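Local atomic coordinates of gamma-D-glutamyl-L-lysine dipeptidyl-peptidase (Bacillus cereus ATCC 10987, PDB entry 3H41), a protein that probably hydrolyses gamma-D-glutamyl-L-lysine bonds in murein peptides, releasing L-Ala-D-Glu dipeptides during cell wall degradation. Residues A[121-126]-A[174-179]; A[143-148]-A[223-228]; A[127-132]-A[158-163]; A[151-156]-A[170-175]; A[11-16]-A[35-40]. One frame throughout, in Å; residues are numbered along the deposited sequence.

Contact 1: A[121-126]-A[174-179]; sequences LVTKPT and DGTFYR
L121 presents CB to the edge of the Y178 ring, near the ring plane and 4.0 Å from CE2. At the other end of the contact K124 and D174 cross at about a right angle, with K124 CG 3.5 Å from D174 OD1. The lysine chain bends at CD (chi2 -78°), and NZ bonds N173 O instead of the carboxylate. Water 1 joins D174 OD1 to T126 O. T123 sits between the two ends, its OG1 3.3 Å from G175 CA. The backbones form an antiparallel ladder at the edge of the sheet in the YkfC SH3b domain. L121 and T176 are a hydrogen-bonded pair: L121 N gives a nearly straight bond of 2.8 Å to T176 O, and T176 N returns one to L121 O. T123 N then reaches D174 O at 3.0 Å, from above the carbonyl plane. The register therefore rests on main-chain bonds. The opposite charges of K124 and D174, with NZ and OD1 5.1 Å apart, may add a weak attraction.

Contact 2: A[143-148]-A[223-228]; sequences SYNTRL and IYKSHG
N145 OD1 takes two bonds from one side chain and also meets S226 across the contact. R147 grips it side-on with NH2 at 3.1 Å and NE at 3.3 Å, both from the same face of the amide plane. The oxygen lies within the guanidinium plane, 3.3 Å from S226 CA. This grip fixes the amide of N145, which belongs to the type II turn S143-T146. The shortest polar bond across the contact is 2.6 Å, between Y144 OH and S226 OG. Y144 has CG anti to the backbone N (chi1 -176°), and its ring brings its edge to the serine hydroxyl. K225 CE lies over one face of the R147 guanidinium. The two cationic groups do not touch, and each has a partner elsewhere: R147 NH1 bonds Q181 OE1, and K225 NZ bonds G86 O. Q181 NE2 also bonds K225 O, so this glutamine spans both sides. The contact joins the SH3b sheet, at the start of strand 147-153, to the C-terminal end of helix 218-225 in the NlpC/P60 domain. A Schellman motif with G228 at C-prime ends that helix. F199 meets the Y144 ring edge-to-face, and helix 189-197 packs on Y144 and H227.

Contact 3: A[127-132]-A[158-163]; sequences AILYIN and YRVLLP
L129 and L162 slide past each other in opposite directions, with L129 CD1 3.9 Å from L162 CD2. The branched tip of L129 fits between two residues of the other segment. Its CD1 faces L162, while CD2 lies 4.1 Å from V160 CG2, where the two side chains cross at about a right angle. L162 gives CD2 to L129 and CD1 to I131 CD1, at 3.8 Å. Each leucine thus gives one methyl to the other and one to a further neighbour. The two strands are not neighbours in the sheet, since strand 167-171 runs between them. They face each other across the curled sheet of this SH3b domain, the short touching segments run 98° apart, and their inward side chains fill its core. L148 of strand 147-153 packs against both L129 and L162, and L170 touches L129 as well. At the N132 end, R159 has CG anti to the backbone N (chi1 -170°) and an extended chain. Its NH2 bonds N132 O at 2.9 Å with an N-H...O angle of 160°, and the oxygen lies near the guanidinium plane. Water 2 bridges the same oxygen to R159 NE, 2.7 Å from each.

Contact 4: A[151-156]-A[170-175]; sequences LSEDTI and LRKNDG
K172 has CD anti to CA (chi2 178°). CE is turned off the extended line (chi3 147°) as the chain passes beside the backbone of 154-156. NZ at its end bonds D154 O at 2.6 Å. I156 has CG1 between the backbone N and the carbonyl carbon (chi1 64°). Its CD1 rests over one face of the R171 guanidinium, offset toward the rim and 4.0 Å from CZ. The K172 ammonium may also form a salt bridge to E153 OE2, but the place of that oxygen is less certain. Segment 151-156 carries the end of strand 147-153 and the turn into strand 157-161, a beta hairpin of the SH3b domain. L151 and S152 form a classic beta bulge facing R159. D154 OD1 closes an Asx turn by accepting from I156 N at 2.8 Å, and it also bonds S157 OG. Strand 167-171 lies on the far side of 157-161 and leads into the 3-10 segment 172-174, which meets this turn. K172 N bonds I156 O at 2.9 Å. R171 CA approaches that oxygen, as a CA-H...O contact of 3.5 Å. Water 3 links I156 O to R171 NH1. A bound tetraethylene glycol, probably from the crystallisation liquor, bonds D154 OD2.

Contact 5: A[11-16]-A[35-40]; sequences IDVSAA and NPVDLW
The turn between strands 8-11 and 15-19, with D12, V13 and S14, packs against N35, V37 and L39 of the segment that enters helix 39-45. Strand 8-11 belongs to an antiparallel five-stranded sheet, between 69-76 and 105-106, and 15-19 pairs with 60-65. D38 is the N-cap of helix 39-45, and its OD1 bonds K41 N. The touching parts run almost the same way. At one end N35 ND2 donates to D12 OD2 at 3.1 Å, with an N-H...O angle of 153°. The bond arrives on the anti side of the carboxylate, out of its plane, and the amide and carboxylate planes are 68° apart. N35 ND2 also bonds K103 O. D12 OD1 instead bonds a tetraethylene glycol, probably from the crystallisation liquor. N35 has CG anti to the backbone N (chi1 -175°), which places that carbon 3.4 Å from V13 CG1. The peptide bond before P36 is cis, and beyond it V37 crosses V13 at about a right angle, with V37 CG1 3.8 Å from V13 CB. V37 CG2 is close to S14 OG, at 3.1 Å. Next comes L39, whose CD1 packs on A15 CB at 3.7 Å. L65 of strand 60-65 also touches A15. Between the two backbones, water 5 accepts from both S14 N at 3.0 Å and V37 N at 3.2 Å.

Along the chain contact 5 closes first; the other four follow. Contact 3 is nested within contact 1 and contact 4 within contact 2. Contacts 1, 3 and 4 lie inside the second SH3b domain, their centres 10 to 12 Å apart, and all use its seven-stranded sheet. Contacts 1 and 4 share D174 and G175. Contact 2 starts on the same sheet, about 7 Å from contact 1 by centres, and crosses to the NlpC/P60 domain. A probable hydrogen bond from N145 N to V122 O links those two. Contact 5 belongs to the N-terminal part; it touches contact 3 through I11 and P163 and contact 1 through W40 and T126. The second SH3b domain thus touches both other parts of the enzyme.

Contact 1: A[121-126]-A[174-179]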
# COMPACT_ATOMS: atom_id res chain seq x y z
N LEU A 121 -10.28 8.03 -6.19
CA LEU A 121 -8.99 7.48 -5.80
C LEU A 121 -8.17 8.65 -5.26
O LEU A 121 -8.06 9.69 -5.90
CB LEU A 121 -8.28 6.83 -6.98
CG LEU A 121 -6.99 6.08 -6.55
CD1 LEU A 121 -6.96 4.66 -6.97
CD2 LEU A 121 -5.82 6.84 -7.16
N VAL A 122 -7.63 8.51 -4.06
CA VAL A 122 -6.89 9.58 -3.45
C VAL A 122 -5.51 9.61 -4.14
O VAL A 122 -4.84 8.59 -4.21
CB VAL A 122 -6.74 9.32 -1.95
CG1 VAL A 122 -5.82 10.35 -1.32
CG2 VAL A 122 -8.08 9.34 -1.29
N THR A 123 -5.10 10.77 -4.65
CA THR A 123 -3.96 10.87 -5.56
C THR A 123 -2.80 11.74 -5.03
O THR A 123 -1.85 11.99 -5.74
CB THR A 123 -4.40 11.37 -6.96
OG1 THR A 123 -5.22 12.54 -6.82
CG2 THR A 123 -5.21 10.27 -7.67
N LYS A 124 -2.92 12.24 -3.81
CA LYS A 124 -1.80 12.81 -3.09
C LYS A 124 -1.29 11.81 -2.03
O LYS A 124 -2.01 10.93 -1.61
CB LYS A 124 -2.22 14.10 -2.39
CG LYS A 124 -2.62 15.20 -3.37
CD LYS A 124 -1.39 15.86 -3.96
CE LYS A 124 -1.75 17.15 -4.71
NZ LYS A 124 -2.60 16.85 -5.91
N PRO A 125 -0.05 12.00 -1.54
CA PRO A 125 0.52 11.01 -0.60
C PRO A 125 -0.38 10.67 0.59
O PRO A 125 -0.60 9.51 0.93
CB PRO A 125 1.81 11.70 -0.14
CG PRO A 125 2.20 12.55 -1.34
CD PRO A 125 0.90 13.10 -1.85
N THR A 126 -0.89 11.71 1.23
CA THR A 126 -2.07 11.57 2.07
C THR A 126 -2.97 12.78 1.81
O THR A 126 -2.56 13.77 1.19
CB THR A 126 -1.76 11.50 3.57
OG1 THR A 126 -1.22 12.74 4.05
CG2 THR A 126 -0.81 10.32 3.92
N ASP A 174 -7.15 16.68 -4.28
CA ASP A 174 -6.63 15.53 -3.54
C ASP A 174 -7.01 14.19 -4.13
O ASP A 174 -6.58 13.16 -3.61
CB ASP A 174 -7.08 15.54 -2.08
CG ASP A 174 -6.33 16.54 -1.23
OD1 ASP A 174 -5.13 16.78 -1.50
OD2 ASP A 174 -6.93 17.08 -0.26
N GLY A 175 -7.81 14.17 -5.18
CA GLY A 175 -8.30 12.91 -5.73
C GLY A 175 -8.67 13.00 -7.19
O GLY A 175 -8.66 14.08 -7.79
N THR A 176 -9.01 11.84 -7.74
CA THR A 176 -9.41 11.66 -9.13
C THR A 176 -10.56 10.66 -9.14
O THR A 176 -10.49 9.71 -8.37
CB THR A 176 -8.24 11.00 -9.90
OG1 THR A 176 -7.09 11.87 -9.86
CG2 THR A 176 -8.61 10.67 -11.34
N PHE A 177 -11.55 10.79 -10.01
CA PHE A 177 -12.51 9.69 -10.05
C PHE A 177 -12.37 8.80 -11.27
O PHE A 177 -11.85 9.21 -12.30
CB PHE A 177 -13.97 10.10 -9.75
CG PHE A 177 -14.71 10.64 -10.92
CD1 PHE A 177 -15.41 9.79 -11.75
CD2 PHE A 177 -14.76 12.01 -11.14
CE1 PHE A 177 -16.12 10.29 -12.81
CE2 PHE A 177 -15.47 12.53 -12.20
CZ PHE A 177 -16.16 11.67 -13.04
N TYR A 178 -12.77 7.56 -11.07
CA TYR A 178 -12.65 6.49 -12.07
C TYR A 178 -13.86 5.56 -11.98
O TYR A 178 -14.43 5.38 -10.90
CB TYR A 178 -11.39 5.65 -11.82
CG TYR A 178 -10.04 6.35 -11.94
CD1 TYR A 178 -9.55 6.77 -13.18
CD2 TYR A 178 -9.22 6.50 -10.83
CE1 TYR A 178 -8.29 7.39 -13.29
CE2 TYR A 178 -7.97 7.09 -10.93
CZ TYR A 178 -7.50 7.51 -12.17
OH TYR A 178 -6.25 8.07 -12.23
N ARG A 179 -14.22 4.93 -13.10
CA ARG A 179 -15.38 4.02 -13.15
C ARG A 179 -15.11 2.72 -12.40
O ARG A 179 -16.02 2.16 -11.78
CB ARG A 179 -15.77 3.75 -14.61
CG ARG A 179 -15.91 5.02 -15.44
O HOH W 1 -3.12 16.40 0.37

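Contact 2: A[143-148]-A[223-228]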
# COMPACT_ATOMS: atom_id res chain seq x y z
N SER A 143 -4.68 7.66 3.00
CA SER A 143 -3.56 7.42 2.11
C SER A 143 -3.86 7.52 0.61
O SER A 143 -4.92 7.15 0.16
CB SER A 143 -3.06 5.98 2.37
OG SER A 143 -2.08 5.58 1.42
N TYR A 144 -2.88 7.98 -0.15
CA TYR A 144 -2.75 7.68 -1.56
C TYR A 144 -3.27 6.27 -1.80
O TYR A 144 -2.98 5.33 -1.04
CB TYR A 144 -1.26 7.75 -1.98
CG TYR A 144 -1.09 7.54 -3.46
CD1 TYR A 144 -1.41 8.55 -4.35
CD2 TYR A 144 -0.69 6.30 -3.98
CE1 TYR A 144 -1.29 8.35 -5.73
CE2 TYR A 144 -0.58 6.09 -5.37
CZ TYR A 144 -0.90 7.14 -6.24
OH TYR A 144 -0.84 7.02 -7.63
N ASN A 145 -4.07 6.13 -2.83
CA ASN A 145 -4.55 4.83 -3.33
C ASN A 145 -5.78 4.30 -2.59
O ASN A 145 -6.22 3.19 -2.88
CB ASN A 145 -3.45 3.76 -3.32
CG ASN A 145 -3.81 2.55 -4.18
OD1 ASN A 145 -4.35 2.69 -5.30
ND2 ASN A 145 -3.55 1.35 -3.64
N THR A 146 -6.29 5.07 -1.64
CA THR A 146 -7.60 4.81 -1.01
C THR A 146 -8.69 5.03 -2.07
O THR A 146 -8.60 6.00 -2.84
CB THR A 146 -7.81 5.75 0.19
OG1 THR A 146 -6.75 5.54 1.19
CG2 THR A 146 -9.22 5.58 0.82
N ARG A 147 -9.66 4.11 -2.15
CA ARG A 147 -10.77 4.22 -3.08
C ARG A 147 -12.06 4.21 -2.30
O ARG A 147 -12.30 3.30 -1.53
CB ARG A 147 -10.80 3.08 -4.09
CG ARG A 147 -9.56 2.93 -4.93
CD ARG A 147 -8.67 1.77 -4.41
NE ARG A 147 -7.46 1.67 -5.23
CZ ARG A 147 -7.41 1.16 -6.46
NH1 ARG A 147 -8.49 0.64 -7.03
NH2 ARG A 147 -6.28 1.15 -7.12
N LEU A 148 -12.90 5.23 -2.51
CA LEU A 148 -14.21 5.29 -1.89
C LEU A 148 -15.28 5.63 -2.93
O LEU A 148 -15.04 6.45 -3.83
CB LEU A 148 -14.22 6.30 -0.75
CG LEU A 148 -13.26 6.00 0.42
CD1 LEU A 148 -13.05 7.27 1.24
CD2 LEU A 148 -13.73 4.85 1.31
N ILE A 223 2.19 1.80 -6.43
CA ILE A 223 2.37 2.66 -7.61
C ILE A 223 1.64 2.02 -8.79
O ILE A 223 0.84 2.69 -9.47
CB ILE A 223 3.85 2.81 -7.98
CG1 ILE A 223 4.54 3.77 -7.01
CG2 ILE A 223 4.00 3.33 -9.41
CD1 ILE A 223 6.03 3.79 -7.18
N TYR A 224 1.87 0.73 -9.00
CA TYR A 224 1.19 0.05 -10.12
C TYR A 224 -0.31 -0.07 -9.92
O TYR A 224 -1.06 0.19 -10.85
CB TYR A 224 1.84 -1.31 -10.41
CG TYR A 224 2.99 -1.17 -11.37
CD1 TYR A 224 2.78 -1.25 -12.78
CD2 TYR A 224 4.29 -0.96 -10.93
CE1 TYR A 224 3.80 -1.12 -13.66
CE2 TYR A 224 5.33 -0.82 -11.85
CZ TYR A 224 5.06 -0.92 -13.21
OH TYR A 224 6.05 -0.78 -14.15
N LYS A 225 -0.74 -0.41 -8.70
CA LYS A 225 -2.14 -0.65 -8.42
C LYS A 225 -2.98 0.60 -8.62
O LYS A 225 -4.10 0.55 -9.17
CB LYS A 225 -2.33 -1.17 -7.01
CG LYS A 225 -3.78 -1.52 -6.75
CD LYS A 225 -4.00 -2.76 -5.94
CE LYS A 225 -5.48 -2.94 -5.59
NZ LYS A 225 -5.70 -3.57 -4.23
N SER A 226 -2.40 1.73 -8.21
CA SER A 226 -3.07 3.05 -8.35
C SER A 226 -3.23 3.50 -9.79
O SER A 226 -4.00 4.44 -10.06
CB SER A 226 -2.30 4.11 -7.55
OG SER A 226 -1.05 4.47 -8.14
N HIS A 227 -2.50 2.86 -10.70
CA HIS A 227 -2.57 3.11 -12.13
C HIS A 227 -3.21 1.93 -12.88
O HIS A 227 -3.02 1.76 -14.11
CB HIS A 227 -1.17 3.42 -12.69
CG HIS A 227 -0.65 4.75 -12.27
ND1 HIS A 227 -1.08 5.92 -12.86
CD2 HIS A 227 0.20 5.12 -11.28
CE1 HIS A 227 -0.46 6.95 -12.29
NE2 HIS A 227 0.30 6.49 -11.32
N GLY A 228 -3.98 1.14 -12.14
CA GLY A 228 -4.83 0.07 -12.73
C GLY A 228 -4.17 -1.28 -12.99
O GLY A 228 -4.77 -2.16 -13.60

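Contact 3: A[127-132]-A[158-163]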
# COMPACT_ATOMS: atom_id res chain seq x y z
N ALA A 127 -4.20 12.69 2.27
CA ALA A 127 -5.14 13.82 2.16
C ALA A 127 -6.10 13.76 3.31
O ALA A 127 -6.29 12.68 3.88
CB ALA A 127 -5.94 13.72 0.83
N ILE A 128 -6.75 14.89 3.63
CA ILE A 128 -7.80 14.94 4.67
C ILE A 128 -9.22 14.77 4.07
O ILE A 128 -9.61 15.47 3.14
CB ILE A 128 -7.70 16.23 5.54
CG1 ILE A 128 -6.27 16.42 6.06
CG2 ILE A 128 -8.77 16.21 6.78
CD1 ILE A 128 -5.72 15.25 6.88
N LEU A 129 -9.95 13.80 4.62
CA LEU A 129 -11.39 13.63 4.38
C LEU A 129 -12.14 14.27 5.52
O LEU A 129 -11.75 14.06 6.69
CB LEU A 129 -11.76 12.14 4.36
CG LEU A 129 -11.52 11.35 3.11
CD1 LEU A 129 -11.94 9.92 3.35
CD2 LEU A 129 -12.32 11.96 2.00
N TYR A 130 -13.20 15.01 5.21
CA TYR A 130 -14.05 15.69 6.21
C TYR A 130 -15.39 14.99 6.27
O TYR A 130 -16.07 14.91 5.26
CB TYR A 130 -14.28 17.18 5.88
CG TYR A 130 -12.94 17.87 5.69
CD1 TYR A 130 -12.19 18.28 6.80
CD2 TYR A 130 -12.40 18.05 4.43
CE1 TYR A 130 -10.96 18.87 6.64
CE2 TYR A 130 -11.12 18.62 4.27
CZ TYR A 130 -10.42 19.03 5.39
OH TYR A 130 -9.18 19.61 5.30
N ILE A 131 -15.74 14.46 7.43
CA ILE A 131 -16.99 13.71 7.59
C ILE A 131 -18.08 14.77 7.74
O ILE A 131 -17.98 15.68 8.56
CB ILE A 131 -16.96 12.74 8.77
CG1 ILE A 131 -15.72 11.82 8.68
CG2 ILE A 131 -18.26 11.86 8.83
CD1 ILE A 131 -15.74 10.61 9.68
N ASN A 132 -19.10 14.66 6.87
CA ASN A 132 -20.19 15.60 6.80
C ASN A 132 -21.44 14.92 6.24
O ASN A 132 -21.49 14.57 5.06
CB ASN A 132 -19.80 16.83 5.95
CG ASN A 132 -20.74 17.97 6.16
OD1 ASN A 132 -21.95 17.77 6.28
ND2 ASN A 132 -20.20 19.19 6.25
N TYR A 158 -15.21 16.36 -3.96
CA TYR A 158 -15.94 15.14 -4.23
C TYR A 158 -16.56 14.73 -2.91
O TYR A 158 -15.90 14.85 -1.86
CB TYR A 158 -15.02 14.00 -4.64
CG TYR A 158 -14.17 14.25 -5.86
CD1 TYR A 158 -14.73 14.31 -7.12
CD2 TYR A 158 -12.79 14.37 -5.75
CE1 TYR A 158 -13.94 14.52 -8.24
CE2 TYR A 158 -11.99 14.58 -6.88
CZ TYR A 158 -12.57 14.65 -8.12
OH TYR A 158 -11.81 14.85 -9.25
N ARG A 159 -17.80 14.25 -2.96
CA ARG A 159 -18.39 13.57 -1.82
C ARG A 159 -18.31 12.07 -2.00
O ARG A 159 -18.56 11.53 -3.11
CB ARG A 159 -19.84 14.05 -1.67
CG ARG A 159 -20.52 13.62 -0.39
CD ARG A 159 -21.78 14.50 -0.18
NE ARG A 159 -22.13 14.59 1.22
CZ ARG A 159 -23.35 14.41 1.72
NH1 ARG A 159 -24.37 14.13 0.91
NH2 ARG A 159 -23.55 14.52 3.03
N VAL A 160 -17.93 11.37 -0.93
CA VAL A 160 -17.77 9.94 -0.98
C VAL A 160 -18.43 9.24 0.21
O VAL A 160 -18.71 9.86 1.24
CB VAL A 160 -16.24 9.57 -1.00
CG1 VAL A 160 -15.57 10.16 -2.22
CG2 VAL A 160 -15.58 10.06 0.31
N LEU A 161 -18.62 7.95 0.08
CA LEU A 161 -19.16 7.11 1.14
C LEU A 161 -18.03 6.33 1.87
O LEU A 161 -17.20 5.70 1.22
CB LEU A 161 -20.15 6.10 0.55
CG LEU A 161 -20.94 5.27 1.57
CD1 LEU A 161 -21.92 6.14 2.37
CD2 LEU A 161 -21.65 4.11 0.90
N LEU A 162 -17.99 6.45 3.18
CA LEU A 162 -17.05 5.72 4.04
C LEU A 162 -17.54 4.28 4.33
O LEU A 162 -18.73 3.99 4.28
CB LEU A 162 -16.86 6.45 5.36
CG LEU A 162 -16.32 7.86 5.18
CD1 LEU A 162 -16.17 8.51 6.54
CD2 LEU A 162 -15.01 7.81 4.40
N PRO A 163 -16.61 3.37 4.66
CA PRO A 163 -17.00 1.97 4.89
C PRO A 163 -17.98 1.79 6.06
O PRO A 163 -18.67 0.77 6.12
CB PRO A 163 -15.66 1.25 5.16
CG PRO A 163 -14.60 2.22 5.03
CD PRO A 163 -15.15 3.54 4.57
O HOH W 2 -19.99 14.88 2.82

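Contact 4: A[151-156]-A[170-175]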
# COMPACT_ATOMS: atom_id res chain seq x y z
N LEU A 151 -20.21 9.82 -4.40
CA LEU A 151 -21.62 10.16 -4.28
C LEU A 151 -22.04 11.37 -5.11
O LEU A 151 -23.13 11.38 -5.67
CB LEU A 151 -21.99 10.36 -2.83
CG LEU A 151 -21.73 9.18 -1.89
CD1 LEU A 151 -21.90 9.64 -0.45
CD2 LEU A 151 -22.62 8.00 -2.20
N SER A 152 -21.20 12.39 -5.15
CA SER A 152 -21.50 13.65 -5.85
C SER A 152 -20.23 14.49 -5.94
O SER A 152 -19.24 14.19 -5.30
CB SER A 152 -22.66 14.44 -5.18
OG SER A 152 -22.35 14.89 -3.87
N GLU A 153 -20.27 15.50 -6.78
CA GLU A 153 -19.13 16.38 -7.06
C GLU A 153 -19.64 17.81 -7.19
O GLU A 153 -20.67 18.04 -7.85
CB GLU A 153 -18.51 15.98 -8.39
CG GLU A 153 -17.32 16.85 -8.82
CD GLU A 153 -16.75 16.43 -10.17
OE1 GLU A 153 -17.32 15.53 -10.80
OE2 GLU A 153 -15.74 17.02 -10.61
N ASP A 154 -18.95 18.76 -6.57
CA ASP A 154 -19.24 20.17 -6.86
C ASP A 154 -17.98 20.83 -7.40
O ASP A 154 -17.05 20.14 -7.81
CB ASP A 154 -19.80 20.87 -5.63
CG ASP A 154 -18.83 20.90 -4.46
OD1 ASP A 154 -17.61 20.85 -4.69
OD2 ASP A 154 -19.31 21.00 -3.31
N THR A 155 -17.94 22.17 -7.41
CA THR A 155 -16.82 22.86 -8.00
C THR A 155 -15.54 22.72 -7.19
O THR A 155 -14.48 22.92 -7.76
CB THR A 155 -17.09 24.38 -8.20
OG1 THR A 155 -17.42 25.00 -6.97
CG2 THR A 155 -18.23 24.60 -9.19
N ILE A 156 -15.62 22.43 -5.89
CA ILE A 156 -14.40 22.32 -5.09
C ILE A 156 -14.07 20.92 -4.53
O ILE A 156 -12.96 20.70 -4.03
CB ILE A 156 -14.36 23.36 -3.94
CG1 ILE A 156 -15.49 23.13 -2.92
CG2 ILE A 156 -14.39 24.84 -4.49
CD1 ILE A 156 -15.24 23.81 -1.56
N LEU A 170 -13.68 15.48 0.16
CA LEU A 170 -12.29 15.90 0.01
C LEU A 170 -12.17 16.92 -1.11
O LEU A 170 -13.00 16.96 -2.02
CB LEU A 170 -11.34 14.73 -0.26
CG LEU A 170 -11.54 13.91 -1.52
CD1 LEU A 170 -10.21 13.18 -1.85
CD2 LEU A 170 -12.70 12.93 -1.34
N ARG A 171 -11.15 17.76 -1.02
CA ARG A 171 -10.87 18.71 -2.10
C ARG A 171 -10.60 17.97 -3.38
O ARG A 171 -9.95 16.92 -3.37
CB ARG A 171 -9.68 19.59 -1.75
CG ARG A 171 -9.96 20.66 -0.73
CD ARG A 171 -10.57 21.89 -1.38
NE ARG A 171 -10.97 22.87 -0.39
CZ ARG A 171 -11.34 24.12 -0.64
NH1 ARG A 171 -11.41 24.59 -1.89
NH2 ARG A 171 -11.72 24.90 0.38
N LYS A 172 -11.10 18.52 -4.49
CA LYS A 172 -10.86 17.93 -5.80
C LYS A 172 -9.39 17.71 -6.16
O LYS A 172 -9.07 16.81 -6.94
CB LYS A 172 -11.48 18.82 -6.86
CG LYS A 172 -12.90 18.53 -7.11
CD LYS A 172 -13.41 19.52 -8.16
CE LYS A 172 -14.43 18.89 -9.03
NZ LYS A 172 -15.25 19.93 -9.70
N ASN A 173 -8.51 18.58 -5.68
CA ASN A 173 -7.10 18.46 -5.99
C ASN A 173 -6.46 17.25 -5.27
O ASN A 173 -5.32 16.87 -5.59
CB ASN A 173 -6.35 19.71 -5.58
CG ASN A 173 -6.57 20.88 -6.53
OD1 ASN A 173 -6.73 20.71 -7.75
ND2 ASN A 173 -6.56 22.10 -5.98
N ASP A 174 -7.15 16.68 -4.28
CA ASP A 174 -6.63 15.53 -3.54
C ASP A 174 -7.01 14.19 -4.13
O ASP A 174 -6.58 13.16 -3.61
CB ASP A 174 -7.08 15.54 -2.08
CG ASP A 174 -6.33 16.54 -1.23
OD1 ASP A 174 -5.13 16.78 -1.50
OD2 ASP A 174 -6.93 17.08 -0.26
N GLY A 175 -7.81 14.17 -5.18
CA GLY A 175 -8.30 12.91 -5.73
C GLY A 175 -8.67 13.00 -7.19
O GLY A 175 -8.66 14.08 -7.79
O HOH W 3 -10.74 23.01 -4.50

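Contact 5: A[11-16]-A[35-40]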
# COMPACT_ATOMS: atom_id res chain seq x y z
N ILE A 11 -12.00 -2.68 5.71
CA ILE A 11 -11.11 -1.88 6.57
C ILE A 11 -11.74 -0.55 6.96
O ILE A 11 -12.20 0.18 6.09
CB ILE A 11 -9.76 -1.63 5.84
CG1 ILE A 11 -9.15 -2.95 5.40
CG2 ILE A 11 -8.81 -0.81 6.72
CD1 ILE A 11 -8.84 -3.95 6.49
N ASP A 12 -11.73 -0.25 8.26
CA ASP A 12 -12.45 0.89 8.83
C ASP A 12 -11.48 1.93 9.37
O ASP A 12 -11.91 2.86 10.05
CB ASP A 12 -13.46 0.42 9.90
CG ASP A 12 -14.47 1.52 10.29
OD1 ASP A 12 -14.98 2.20 9.39
OD2 ASP A 12 -14.74 1.73 11.50
N VAL A 13 -10.19 1.81 9.04
CA VAL A 13 -9.19 2.77 9.48
C VAL A 13 -8.41 3.20 8.26
O VAL A 13 -8.48 2.56 7.18
CB VAL A 13 -8.24 2.19 10.63
CG1 VAL A 13 -9.02 2.08 11.94
CG2 VAL A 13 -7.62 0.84 10.23
N SER A 14 -7.67 4.29 8.39
CA SER A 14 -6.94 4.81 7.20
C SER A 14 -6.03 3.72 6.63
O SER A 14 -6.05 3.45 5.42
CB SER A 14 -6.17 6.06 7.53
OG SER A 14 -5.27 5.82 8.61
N ALA A 15 -5.29 3.06 7.50
CA ALA A 15 -4.59 1.85 7.12
C ALA A 15 -4.47 0.88 8.31
O ALA A 15 -4.15 1.28 9.45
CB ALA A 15 -3.24 2.15 6.47
N ALA A 16 -4.86 -0.37 8.05
CA ALA A 16 -4.73 -1.47 9.02
C ALA A 16 -3.43 -2.23 8.77
O ALA A 16 -3.12 -2.59 7.65
CB ALA A 16 -5.90 -2.43 8.96
N ASN A 35 -8.75 2.23 16.62
CA ASN A 35 -9.64 2.79 15.62
C ASN A 35 -10.17 4.07 16.22
O ASN A 35 -10.94 4.00 17.15
CB ASN A 35 -10.80 1.85 15.29
CG ASN A 35 -11.65 2.39 14.15
OD1 ASN A 35 -11.59 3.56 13.85
ND2 ASN A 35 -12.45 1.54 13.53
N PRO A 36 -9.75 5.23 15.70
CA PRO A 36 -8.83 5.43 14.58
C PRO A 36 -7.36 5.15 14.92
O PRO A 36 -6.97 5.09 16.08
CB PRO A 36 -8.98 6.90 14.28
CG PRO A 36 -9.32 7.51 15.61
CD PRO A 36 -10.16 6.51 16.31
N VAL A 37 -6.58 4.95 13.86
CA VAL A 37 -5.14 4.81 13.99
C VAL A 37 -4.46 6.17 14.10
O VAL A 37 -5.05 7.18 13.71
CB VAL A 37 -4.53 4.04 12.79
CG1 VAL A 37 -5.06 2.60 12.74
CG2 VAL A 37 -4.76 4.74 11.42
N ASP A 38 -3.21 6.19 14.58
CA ASP A 38 -2.33 7.33 14.36
C ASP A 38 -0.97 6.85 13.87
O ASP A 38 -0.07 6.57 14.66
CB ASP A 38 -2.21 8.19 15.62
CG ASP A 38 -1.41 9.47 15.37
OD1 ASP A 38 -0.70 9.63 14.33
OD2 ASP A 38 -1.49 10.32 16.25
N LEU A 39 -0.84 6.73 12.56
CA LEU A 39 0.33 6.09 11.97
C LEU A 39 1.55 6.99 11.91
O LEU A 39 2.68 6.46 11.82
CB LEU A 39 -0.01 5.55 10.58
CG LEU A 39 -1.06 4.41 10.59
CD1 LEU A 39 -1.46 3.93 9.20
CD2 LEU A 39 -0.59 3.23 11.44
N TRP A 40 1.38 8.31 11.92
CA TRP A 40 2.52 9.20 12.09
C TRP A 40 3.08 9.09 13.51
O TRP A 40 4.30 9.00 13.70
CB TRP A 40 2.21 10.67 11.75
CG TRP A 40 1.87 10.93 10.31
CD1 TRP A 40 0.76 11.54 9.87
CD2 TRP A 40 2.63 10.57 9.12
NE1 TRP A 40 0.77 11.63 8.51
CE2 TRP A 40 1.90 11.03 8.02
CE3 TRP A 40 3.85 9.93 8.90
CZ2 TRP A 40 2.33 10.85 6.72
CZ3 TRP A 40 4.31 9.77 7.59
CH2 TRP A 40 3.53 10.22 6.52
O HOH W 4 -10.90 5.43 11.48
O HOH W 5 -8.06 5.58 11.08